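Local coordinates for uncharacterized protein (Cytophaga hutchinsonii ATCC 33406, PDB 3FF4), which is of unknown function but has a Rossmann-like CoA-binding domain and may bind coenzyme A or a related nucleotide, at residues K5-L10 / V59-L64; Y19-A24 / G42-K47; Y77-K82 / E99-N104. One frame throughout, in Å; residues are numbered along the deposited sequence.

Contact 1 of 3, residues K5-L10 / V59-L64; sequences KKTLIL and VDTVTL
T7, L8, I9 and L10 pair in register with T61, V62, T63 and L64. These are two neighbouring parallel strands at the centre of a Rossmann-like sheet. Backbone bonds run alternately across the seam: L8 N gives to T61 O, T63 N to L8 O, and L10 N to T63 O. At the mouth of the pair, K6 O takes two donors, D60 N at 2.8 Å and T61 N at 3.2 Å.

On the face that carries T7, I9, T61 and T63, one methyl does most of the filling. T63 CG2 sits between the backbone N and the carbonyl carbon (OG1 anti to N, chi1 -171°). There it fits between two bumps of the other strand, 3.7 Å from T7 CG2 and 3.8 Å from I9 CG1. T63 OG1 is left to bond T113 and N89. Helix 19-30 packs over T7 and I9 with L27.

On the face of L8, L10, V62 and L64 the contacts are aliphatic. V59, just before the strand, adds to them: its CG1 lies 3.9 Å from L8 CB, and its CG2 reaches L8 CD1. V62 CG1 lies near L10 CB more loosely. L10 and L64 lie side by side, pointing the same way, with their CD2 methyls 3.8 Å apart.

Just before the strands begin, the side chains turn polar. The extended chain of K5 crosses the carboxylate of D60, with K5 CD 3.4 Å from D60 OD2. K5 NZ forms its salt bridge with the C-terminal carboxylate of F122. T61 OG1 gives its proton to D60 OD2 on the anti lone pair and also bonds R85. A water completes the link: it accepts from K5 NZ and donates to D60 OD2 at 2.7 Å.

Contact 2 of 3, residues Y19-A24 / G42-K47; sequences YAYLAA and GEVLGK
A24 CB and V44 CG1 meet at 3.6 Å, and both residues are buried, so this is the packed side of the contact. A24 lies on helix 19-30, and V44 ends the short strand 43-44 of a beta hairpin. L45 closes in beside them. Its CD1 lies 3.8 Å from A24 CB and 3.6 Å from A24 C, so the methyl rests on the helix backbone as well as on the alanine. The small A24 lets both branched side chains come close to the helix.

The hairpin turn is type I', from V44 to K47, and V44 and K47 bond each other in both directions. L45 has left-handed backbone angles in this turn, and its CB points toward the helix.

Y21 and L45 form the looser side, which is only partly buried and holds a water. Y21 CG is anti to the backbone N (chi1 -168°), and the Y21 and V44 side chains slide past each other in opposite directions. V44 CG1 approaches the ring obliquely, 4.1 Å from Y21 CD1. Y21 OH touches L45 CD2 at 3.5 Å. The same hydroxyl meets the water in the plane of the ring. That water accepts from L45 N at 3.0 Å and gives a weak bond to E43 O, so it joins the phenol to the turn. An alanine in place of Y21 would probably open a gap beside V44 CG1 and L45 CD2 and leave the water without its phenol partner.

The hairpin thus packs against the first turns of helix 19-30. F34 of edge strand 34-37 touches A24, V44 and L45 and forms a cation-pi contact with K47.

Contact 3 of 3, residues Y77-K82 / E99-N104; sequences YILSLK and EILSEN
Helix segments 77-81 and 99-103 run nearly parallel, 22° apart, with their axes 11.0 Å from each other. They belong to helices on one face of the Rossmann-like parallel sheet, joined through strand 85-88 between them.

L79 is the central knob. Its two methyls part across the other helix: CD1 lies 4.1 Å from I100 CG2, while CD2 is 4.2 Å from L101 CD2. L79 and I100 cross at about a right angle. So do I78 and L101, where I78 CG2 meets L101 CD2 at 3.8 Å. This deeper pair faces the sheet, and both residues touch V86 of strand 85-88.

The outer end is more polar. L79 CD2 rests against N104 CB, CG and ND2, each at 3.9 Å. N104 comes just past the end of its helix. With CG anti to the carbonyl carbon (chi1 -76°), its amide folds back onto the last turn. I100 O takes N104 N on one face of its plane and N104 ND2 on the other. The ND2 bond is 2.7 Å long and almost straight, 178° at the hydrogen, with I100 O in the amide plane.

From the N terminus, strand 7-10 comes first and is followed by helix 19-30. The chain then passes through strand 34-37 to the hairpin at 42-47, where contact 2 closes its loop. Strand 61-64 then returns beside strand 7-10 and closes contact 1, so contact 2 is nested inside it. Contact 3 follows in series and closes its loop when helix 95-103 comes back beside helix 75-81 after strand 85-88. Contact 1 is the middle of the sheet. Contact 2 joins it on one side, where I9 packs on A20 and A24. Contact 3 joins it on the other, where L81 touches L8 and V62, and I78 touches L10. Contacts 2 and 3 do not meet; their nearest atoms are about 13 Å apart.

Contact 1 of 3, residues K5-L10 / V59-L64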
loop_
_atom_site.group_PDB
_atom_site.type_symbol
_atom_site.label_atom_id
_atom_site.label_comp_id
_atom_site.label_asym_id
_atom_site.label_seq_id
_atom_site.Cartn_x
_atom_site.Cartn_y
_atom_site.Cartn_z
ATOM N N LYS A 5 -6.920 -3.168 9.909
ATOM C CA LYS A 5 -5.877 -2.179 9.723
ATOM C C LYS A 5 -6.225 -1.266 8.560
ATOM O O LYS A 5 -6.515 -1.734 7.457
ATOM C CB LYS A 5 -4.532 -2.868 9.483
ATOM C CG LYS A 5 -4.190 -3.831 10.589
ATOM C CD LYS A 5 -2.862 -4.470 10.397
ATOM C CE LYS A 5 -2.512 -5.249 11.637
ATOM N NZ LYS A 5 -1.274 -5.981 11.410
ATOM N N LYS A 6 -6.205 0.039 8.816
ATOM C CA LYS A 6 -6.372 1.003 7.749
ATOM C C LYS A 6 -5.188 0.959 6.792
ATOM O O LYS A 6 -4.047 1.279 7.167
ATOM C CB LYS A 6 -6.562 2.419 8.280
ATOM C CG LYS A 6 -6.640 3.426 7.138
ATOM C CD LYS A 6 -7.622 4.490 7.414
ATOM C CE LYS A 6 -7.096 5.458 8.385
ATOM N NZ LYS A 6 -8.249 6.294 8.796
ATOM N N THR A 7 -5.480 0.579 5.556
ATOM C CA THR A 7 -4.455 0.200 4.569
ATOM C C THR A 7 -4.509 1.067 3.311
ATOM O O THR A 7 -5.516 1.097 2.580
ATOM C CB THR A 7 -4.579 -1.297 4.186
ATOM O OG1 THR A 7 -4.437 -2.080 5.383
ATOM C CG2 THR A 7 -3.481 -1.682 3.182
ATOM N N LEU A 8 -3.424 1.780 3.054
ATOM C CA LEU A 8 -3.370 2.632 1.858
ATOM C C LEU A 8 -2.668 1.829 0.747
ATOM O O LEU A 8 -1.542 1.342 0.944
ATOM C CB LEU A 8 -2.628 3.951 2.166
ATOM C CG LEU A 8 -2.631 5.061 1.101
ATOM C CD1 LEU A 8 -2.660 6.395 1.839
ATOM C CD2 LEU A 8 -1.391 4.951 0.193
ATOM N N ILE A 9 -3.336 1.692 -0.400
ATOM C CA ILE A 9 -2.747 1.042 -1.597
ATOM C C ILE A 9 -2.159 2.100 -2.493
ATOM O O ILE A 9 -2.896 2.931 -3.054
ATOM C CB ILE A 9 -3.835 0.277 -2.393
ATOM C CG1 ILE A 9 -4.608 -0.661 -1.444
ATOM C CG2 ILE A 9 -3.219 -0.417 -3.677
ATOM C CD1 ILE A 9 -5.827 -1.409 -2.090
ATOM N N LEU A 10 -0.840 2.065 -2.637
ATOM C CA LEU A 10 -0.124 3.019 -3.436
ATOM C C LEU A 10 0.278 2.366 -4.774
ATOM O O LEU A 10 1.079 1.421 -4.820
ATOM C CB LEU A 10 1.103 3.534 -2.662
ATOM C CG LEU A 10 1.861 4.712 -3.271
ATOM C CD1 LEU A 10 0.915 5.912 -3.425
ATOM C CD2 LEU A 10 3.067 5.113 -2.420
ATOM N N VAL A 59 -3.109 5.920 8.978
ATOM C CA VAL A 59 -2.759 4.758 8.120
ATOM C C VAL A 59 -1.890 3.751 8.900
ATOM O O VAL A 59 -0.841 4.104 9.439
ATOM C CB VAL A 59 -2.087 5.187 6.791
ATOM C CG1 VAL A 59 -1.638 3.931 5.941
ATOM C CG2 VAL A 59 -3.062 6.059 5.960
ATOM N N ASP A 60 -2.324 2.506 8.979
ATOM C CA ASP A 60 -1.525 1.464 9.618
ATOM C C ASP A 60 -0.450 0.942 8.654
ATOM O O ASP A 60 0.743 0.847 9.001
ATOM C CB ASP A 60 -2.440 0.322 10.083
ATOM C CG ASP A 60 -1.677 -0.840 10.718
ATOM O OD1 ASP A 60 -1.757 -1.018 11.960
ATOM O OD2 ASP A 60 -1.026 -1.610 9.977
ATOM N N THR A 61 -0.889 0.587 7.455
ATOM C CA THR A 61 -0.060 -0.071 6.469
ATOM C C THR A 61 -0.148 0.660 5.135
ATOM O O THR A 61 -1.244 0.963 4.657
ATOM C CB THR A 61 -0.521 -1.558 6.272
ATOM O OG1 THR A 61 -0.315 -2.294 7.479
ATOM C CG2 THR A 61 0.252 -2.219 5.131
ATOM N N VAL A 62 1.000 0.946 4.530
ATOM C CA VAL A 62 1.031 1.306 3.118
ATOM C C VAL A 62 1.403 0.003 2.376
ATOM O O VAL A 62 2.409 -0.634 2.686
ATOM C CB VAL A 62 2.014 2.440 2.826
ATOM C CG1 VAL A 62 2.159 2.677 1.289
ATOM C CG2 VAL A 62 1.569 3.750 3.568
ATOM N N THR A 63 0.563 -0.409 1.437
ATOM C CA THR A 63 0.908 -1.558 0.580
ATOM C C THR A 63 1.240 -1.082 -0.843
ATOM O O THR A 63 0.443 -0.407 -1.528
ATOM C CB THR A 63 -0.153 -2.721 0.636
ATOM O OG1 THR A 63 0.340 -3.896 -0.050
ATOM C CG2 THR A 63 -1.542 -2.273 0.053
ATOM N N LEU A 64 2.455 -1.406 -1.252
ATOM C CA LEU A 64 3.078 -0.845 -2.440
ATOM C C LEU A 64 2.869 -1.679 -3.696
ATOM O O LEU A 64 3.215 -2.877 -3.720
ATOM C CB LEU A 64 4.581 -0.746 -2.232
ATOM C CG LEU A 64 5.123 0.375 -1.359
ATOM C CD1 LEU A 64 6.630 0.170 -1.310
ATOM C CD2 LEU A 64 4.792 1.720 -1.994
HETATM O O HOH W 1 0.498 -3.627 10.843
#

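Contact 2 of 3, residues Y19-A24 / G42-K47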
loop_
_atom_site.group_PDB
_atom_site.type_symbol
_atom_site.label_atom_id
_atom_site.label_comp_id
_atom_site.label_asym_id
_atom_site.label_seq_id
_atom_site.Cartn_x
_atom_site.Cartn_y
_atom_site.Cartn_z
ATOM N N TYR A 19 -2.561 -6.805 -9.566
ATOM C CA TYR A 19 -2.425 -7.132 -8.149
ATOM C C TYR A 19 -2.908 -6.041 -7.183
ATOM O O TYR A 19 -3.424 -6.366 -6.129
ATOM C CB TYR A 19 -1.018 -7.666 -7.799
ATOM C CG TYR A 19 -0.917 -9.163 -8.062
ATOM C CD1 TYR A 19 -1.079 -9.674 -9.346
ATOM C CD2 TYR A 19 -0.694 -10.056 -7.023
ATOM C CE1 TYR A 19 -0.999 -11.035 -9.601
ATOM C CE2 TYR A 19 -0.589 -11.428 -7.260
ATOM C CZ TYR A 19 -0.743 -11.901 -8.545
ATOM O OH TYR A 19 -0.689 -13.236 -8.785
ATOM N N ALA A 20 -2.783 -4.766 -7.545
ATOM C CA ALA A 20 -3.307 -3.706 -6.646
ATOM C C ALA A 20 -4.823 -3.762 -6.526
ATOM O O ALA A 20 -5.382 -3.363 -5.488
ATOM C CB ALA A 20 -2.865 -2.298 -7.087
ATOM N N TYR A 21 -5.475 -4.223 -7.597
ATOM C CA TYR A 21 -6.915 -4.460 -7.583
ATOM C C TYR A 21 -7.226 -5.707 -6.766
ATOM O O TYR A 21 -8.047 -5.657 -5.844
ATOM C CB TYR A 21 -7.505 -4.576 -8.992
ATOM C CG TYR A 21 -9.014 -4.538 -9.001
ATOM C CD1 TYR A 21 -9.686 -3.325 -9.153
ATOM C CD2 TYR A 21 -9.771 -5.712 -8.847
ATOM C CE1 TYR A 21 -11.078 -3.261 -9.157
ATOM C CE2 TYR A 21 -11.168 -5.663 -8.839
ATOM C CZ TYR A 21 -11.808 -4.429 -8.990
ATOM O OH TYR A 21 -13.184 -4.351 -9.011
ATOM N N LEU A 22 -6.559 -6.814 -7.085
ATOM C CA LEU A 22 -6.711 -8.006 -6.264
ATOM C C LEU A 22 -6.551 -7.680 -4.748
ATOM O O LEU A 22 -7.336 -8.164 -3.925
ATOM C CB LEU A 22 -5.760 -9.103 -6.723
ATOM C CG LEU A 22 -5.932 -9.448 -8.206
ATOM C CD1 LEU A 22 -4.909 -10.487 -8.644
ATOM C CD2 LEU A 22 -7.361 -9.954 -8.484
ATOM N N ALA A 23 -5.576 -6.835 -4.390
ATOM C CA ALA A 23 -5.352 -6.534 -2.981
ATOM C C ALA A 23 -6.542 -5.805 -2.367
ATOM O O ALA A 23 -6.936 -6.110 -1.248
ATOM C CB ALA A 23 -4.080 -5.726 -2.780
ATOM N N ALA A 24 -7.101 -4.840 -3.094
ATOM C CA ALA A 24 -8.260 -4.092 -2.600
ATOM C C ALA A 24 -9.410 -5.042 -2.311
ATOM O O ALA A 24 -10.028 -4.931 -1.242
ATOM C CB ALA A 24 -8.684 -3.005 -3.582
ATOM N N GLY A 42 -9.794 6.620 -12.116
ATOM C CA GLY A 42 -10.843 5.611 -12.003
ATOM C C GLY A 42 -11.355 5.345 -10.603
ATOM O O GLY A 42 -11.089 6.116 -9.674
ATOM N N GLU A 43 -12.090 4.242 -10.454
ATOM C CA GLU A 43 -12.671 3.847 -9.164
ATOM C C GLU A 43 -12.375 2.378 -8.870
ATOM O O GLU A 43 -12.499 1.521 -9.759
ATOM C CB GLU A 43 -14.198 4.017 -9.155
ATOM C CG GLU A 43 -14.904 2.680 -9.360
ATOM C CD GLU A 43 -16.367 2.700 -8.994
ATOM O OE1 GLU A 43 -17.022 3.750 -9.169
ATOM O OE2 GLU A 43 -16.859 1.643 -8.540
ATOM N N VAL A 44 -12.029 2.093 -7.615
ATOM C CA VAL A 44 -11.717 0.739 -7.179
ATOM C C VAL A 44 -12.769 0.391 -6.138
ATOM O O VAL A 44 -12.864 1.036 -5.087
ATOM C CB VAL A 44 -10.291 0.626 -6.575
ATOM C CG1 VAL A 44 -10.058 -0.780 -6.000
ATOM C CG2 VAL A 44 -9.231 0.978 -7.627
ATOM N N LEU A 45 -13.601 -0.590 -6.472
ATOM C CA LEU A 45 -14.690 -1.022 -5.589
ATOM C C LEU A 45 -15.447 0.146 -4.973
ATOM O O LEU A 45 -15.694 0.168 -3.772
ATOM C CB LEU A 45 -14.138 -1.943 -4.493
ATOM C CG LEU A 45 -13.273 -3.106 -5.021
ATOM C CD1 LEU A 45 -12.366 -3.676 -3.956
ATOM C CD2 LEU A 45 -14.130 -4.212 -5.641
ATOM N N GLY A 46 -15.800 1.134 -5.781
ATOM C CA GLY A 46 -16.641 2.223 -5.290
ATOM C C GLY A 46 -15.907 3.465 -4.803
ATOM O O GLY A 46 -16.543 4.477 -4.533
ATOM N N LYS A 47 -14.572 3.408 -4.703
ATOM C CA LYS A 47 -13.802 4.550 -4.225
ATOM C C LYS A 47 -13.003 5.158 -5.352
ATOM O O LYS A 47 -12.261 4.455 -6.056
ATOM C CB LYS A 47 -12.859 4.137 -3.103
ATOM C CG LYS A 47 -13.544 3.812 -1.811
ATOM C CD LYS A 47 -12.570 3.100 -0.898
ATOM C CE LYS A 47 -13.082 3.019 0.506
ATOM N NZ LYS A 47 -12.428 4.108 1.317
HETATM O O HOH W 2 -13.973 -1.418 -9.364
#

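Contact 3 of 3, residues Y77-K82 / E99-N104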
loop_
_atom_site.group_PDB
_atom_site.type_symbol
_atom_site.label_atom_id
_atom_site.label_comp_id
_atom_site.label_asym_id
_atom_site.label_seq_id
_atom_site.Cartn_x
_atom_site.Cartn_y
_atom_site.Cartn_z
ATOM N N TYR A 77 6.349 11.293 0.851
ATOM C CA TYR A 77 4.918 11.102 1.097
ATOM C C TYR A 77 4.677 9.910 2.032
ATOM O O TYR A 77 3.935 10.011 3.021
ATOM C CB TYR A 77 4.133 10.959 -0.214
ATOM C CG TYR A 77 2.637 10.732 -0.019
ATOM C CD1 TYR A 77 1.840 11.685 0.653
ATOM C CD2 TYR A 77 2.030 9.551 -0.458
ATOM C CE1 TYR A 77 0.475 11.460 0.866
ATOM C CE2 TYR A 77 0.640 9.323 -0.273
ATOM C CZ TYR A 77 -0.103 10.272 0.393
ATOM O OH TYR A 77 -1.427 10.051 0.580
ATOM N N ILE A 78 5.343 8.806 1.740
ATOM C CA ILE A 78 5.229 7.618 2.581
ATOM C C ILE A 78 5.642 7.973 4.033
ATOM O O ILE A 78 4.889 7.693 4.978
ATOM C CB ILE A 78 6.028 6.411 2.002
ATOM C CG1 ILE A 78 5.409 5.958 0.655
ATOM C CG2 ILE A 78 6.062 5.270 3.007
ATOM C CD1 ILE A 78 6.361 5.206 -0.263
ATOM N N LEU A 79 6.805 8.617 4.177
ATOM C CA LEU A 79 7.270 9.113 5.482
ATOM C C LEU A 79 6.241 10.027 6.163
ATOM O O LEU A 79 5.913 9.811 7.331
ATOM C CB LEU A 79 8.635 9.814 5.350
ATOM C CG LEU A 79 9.860 8.957 4.999
ATOM C CD1 LEU A 79 11.104 9.843 4.878
ATOM C CD2 LEU A 79 10.119 7.847 6.030
ATOM N N SER A 80 5.713 11.024 5.447
ATOM C CA SER A 80 4.703 11.917 6.043
ATOM C C SER A 80 3.438 11.174 6.527
ATOM O O SER A 80 2.741 11.671 7.405
ATOM C CB SER A 80 4.300 13.055 5.097
ATOM O OG SER A 80 3.381 12.583 4.114
ATOM N N LEU A 81 3.138 10.003 5.960
ATOM C CA LEU A 81 2.003 9.239 6.454
ATOM C C LEU A 81 2.289 8.579 7.812
ATOM O O LEU A 81 1.353 8.158 8.514
ATOM C CB LEU A 81 1.558 8.185 5.447
ATOM C CG LEU A 81 0.983 8.686 4.117
ATOM C CD1 LEU A 81 0.825 7.498 3.127
ATOM C CD2 LEU A 81 -0.352 9.375 4.394
ATOM N N LYS A 82 3.569 8.468 8.157
ATOM C CA LYS A 82 4.002 7.778 9.386
ATOM C C LYS A 82 3.249 6.452 9.614
ATOM O O LYS A 82 2.689 6.233 10.685
ATOM C CB LYS A 82 3.857 8.704 10.613
ATOM C CG LYS A 82 4.759 9.942 10.567
ATOM C CD LYS A 82 4.678 10.745 11.887
ATOM C CE LYS A 82 5.913 10.449 12.803
ATOM N NZ LYS A 82 5.683 10.727 14.274
ATOM N N GLU A 99 15.568 0.694 4.148
ATOM C CA GLU A 99 16.454 1.278 5.157
ATOM C C GLU A 99 15.978 2.631 5.612
ATOM O O GLU A 99 16.018 2.925 6.802
ATOM C CB GLU A 99 17.869 1.428 4.632
ATOM C CG GLU A 99 18.531 0.120 4.439
ATOM C CD GLU A 99 19.927 0.257 3.872
ATOM O OE1 GLU A 99 20.546 1.356 3.996
ATOM O OE2 GLU A 99 20.404 -0.759 3.301
ATOM N N ILE A 100 15.530 3.454 4.670
ATOM C CA ILE A 100 15.019 4.778 5.016
ATOM C C ILE A 100 13.817 4.629 5.949
ATOM O O ILE A 100 13.710 5.325 6.976
ATOM C CB ILE A 100 14.658 5.592 3.764
ATOM C CG1 ILE A 100 15.932 6.034 3.032
ATOM C CG2 ILE A 100 13.809 6.796 4.143
ATOM C CD1 ILE A 100 15.664 6.691 1.683
ATOM N N LEU A 101 12.928 3.702 5.613
ATOM C CA LEU A 101 11.766 3.428 6.480
ATOM C C LEU A 101 12.183 2.976 7.883
ATOM O O LEU A 101 11.774 3.582 8.883
ATOM C CB LEU A 101 10.840 2.382 5.845
ATOM C CG LEU A 101 10.087 2.878 4.607
ATOM C CD1 LEU A 101 9.459 1.697 3.857
ATOM C CD2 LEU A 101 9.042 3.935 4.967
ATOM N N SER A 102 12.973 1.904 7.954
ATOM C CA SER A 102 13.339 1.317 9.218
ATOM C C SER A 102 14.149 2.309 10.068
ATOM O O SER A 102 13.967 2.355 11.271
ATOM C CB SER A 102 14.061 -0.010 8.977
ATOM O OG SER A 102 15.196 0.211 8.124
ATOM N N GLU A 103 14.990 3.135 9.427
ATOM C CA GLU A 103 15.677 4.285 10.050
ATOM C C GLU A 103 14.734 5.251 10.698
ATOM O O GLU A 103 15.081 5.902 11.678
ATOM C CB GLU A 103 16.357 5.149 8.971
ATOM C CG GLU A 103 17.744 5.064 8.979
ATOM C CD GLU A 103 18.383 5.727 7.779
ATOM O OE1 GLU A 103 17.997 6.839 7.308
ATOM O OE2 GLU A 103 19.332 5.101 7.325
ATOM N N ASN A 104 13.592 5.442 10.061
ATOM C CA ASN A 104 12.593 6.378 10.562
ATOM C C ASN A 104 11.552 5.661 11.413
ATOM O O ASN A 104 10.466 6.178 11.608
ATOM C CB ASN A 104 11.908 7.134 9.409
ATOM C CG ASN A 104 12.788 8.231 8.821
ATOM O OD1 ASN A 104 12.730 9.380 9.253
ATOM N ND2 ASN A 104 13.613 7.880 7.833
#